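Local coordinates for protein histidine acid phosphatase (Hafnia alvei, PDB 4ARU) that belongs to branch 2 of the histidine phosphatase superfamily, the histidine acid phosphatases, at residues A123-L126 and K131-I134. Residues are numbered along the deposited sequence; the frame is centred on the assembly and turned at random.
Sequences ADPL and KAGI
Pro125 and Ala132 bring the two backbones closest, CA to CA 5.2 Å, where the loop runs beside itself in roughly the same direction, without strand pairing. No hydrogen bond joins 123-126 to 131-134, and the contact is made by apolar carbons. CB of Ala132 sits at its middle, with CB of Pro125 3.7 Å from it on the Ile134 side. The same Pro125 CB also lies 3.7 Å from CG1 of Ile134. In Ile134, CG1 stands anti to the carbonyl carbon (chi1 -60°), and its CD1 follows it alongside the proline. At the other end, CB of Ala123 packs 4.2 Å from CB of Ala132. The aliphatic chain of Lys131 runs alongside the CB of Ala123. It is extended at first and then bends at chi3 (65°), which brings CE to 3.8 Å from CB of Ala123.

The side chains of Asp124 and Leu126 set off away from 131-134. Asp124 OD1 accepts from Leu126 N at 2.9 Å in an Asx turn, with the donor above the carboxylate plane. Asp124 OD2 takes a hydrogen bond from Trp88 NE1, in strand 85-89, so both carboxylate oxygens are engaged and the turn is tied to the central sheet.

This surface contact belongs to the connection from strand 115-116 to helix 139-150. Gln117 donates to Ala123 O. Pro125 also touches Leu412, and Leu126 packs on Pro273, Leu274 and Thr277 of helix 264-282.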
loop_
_atom_site.group_PDB
_atom_site.type_symbol
_atom_site.label_atom_id
_atom_site.label_comp_id
_atom_site.label_asym_id
_atom_site.label_seq_id
_atom_site.Cartn_x
_atom_site.Cartn_y
_atom_site.Cartn_z
ATOM N N ALA A 123 -0.987 -14.098 -12.464
ATOM C CA ALA A 123 -1.124 -12.697 -12.116
ATOM C C ALA A 123 -2.441 -12.111 -12.636
ATOM O O ALA A 123 -2.909 -12.455 -13.682
ATOM C CB ALA A 123 0.049 -11.905 -12.670
ATOM N N ASP A 124 -2.988 -11.197 -11.836
ATOM C CA ASP A 124 -4.105 -10.349 -12.230
ATOM C C ASP A 124 -3.489 -9.092 -12.823
ATOM O O ASP A 124 -2.814 -8.386 -12.090
ATOM C CB ASP A 124 -5.032 -10.095 -11.021
ATOM C CG ASP A 124 -6.183 -9.163 -11.329
ATOM O OD1 ASP A 124 -6.176 -8.527 -12.413
ATOM O OD2 ASP A 124 -7.113 -9.107 -10.485
ATOM N N PRO A 125 -3.723 -8.852 -14.130
ATOM C CA PRO A 125 -3.083 -7.682 -14.745
ATOM C C PRO A 125 -3.523 -6.341 -14.207
ATOM O O PRO A 125 -2.854 -5.308 -14.438
ATOM C CB PRO A 125 -3.474 -7.806 -16.188
ATOM C CG PRO A 125 -4.842 -8.411 -16.121
ATOM C CD PRO A 125 -4.636 -9.492 -15.089
ATOM N N LEU A 126 -4.606 -6.296 -13.428
ATOM C CA LEU A 126 -4.967 -5.054 -12.775
ATOM C C LEU A 126 -3.944 -4.681 -11.714
ATOM O O LEU A 126 -3.635 -3.491 -11.551
ATOM C CB LEU A 126 -6.315 -5.166 -12.076
ATOM C CG LEU A 126 -6.838 -3.913 -11.400
ATOM C CD1 LEU A 126 -7.100 -2.771 -12.373
ATOM C CD2 LEU A 126 -8.112 -4.253 -10.669
ATOM N N LYS A 131 4.105 -8.285 -14.800
ATOM C CA LYS A 131 4.223 -9.746 -14.646
ATOM C C LYS A 131 3.203 -10.478 -15.529
ATOM O O LYS A 131 3.498 -11.524 -16.097
ATOM C CB LYS A 131 4.035 -10.092 -13.170
ATOM C CG LYS A 131 4.015 -11.569 -12.847
ATOM C CD LYS A 131 4.220 -11.811 -11.340
ATOM C CE LYS A 131 3.083 -11.268 -10.480
ATOM N NZ LYS A 131 3.102 -11.745 -9.064
ATOM N N ALA A 132 2.010 -9.900 -15.694
ATOM C CA ALA A 132 0.954 -10.461 -16.559
ATOM C C ALA A 132 1.236 -10.374 -18.070
ATOM O O ALA A 132 0.512 -10.928 -18.900
ATOM C CB ALA A 132 -0.382 -9.802 -16.241
ATOM N N GLY A 133 2.237 -9.574 -18.428
ATOM C CA GLY A 133 2.635 -9.433 -19.830
ATOM C C GLY A 133 1.920 -8.365 -20.638
ATOM O O GLY A 133 2.005 -8.377 -21.882
ATOM N N ILE A 134 1.268 -7.412 -19.953
ATOM C CA ILE A 134 0.521 -6.361 -20.638
ATOM C C ILE A 134 1.497 -5.387 -21.301
ATOM O O ILE A 134 1.301 -4.954 -22.445
ATOM C CB ILE A 134 -0.391 -5.586 -19.672
ATOM C CG1 ILE A 134 -1.435 -6.505 -18.975
ATOM C CG2 ILE A 134 -1.089 -4.394 -20.334
ATOM C CD1 ILE A 134 -2.437 -7.197 -19.904
#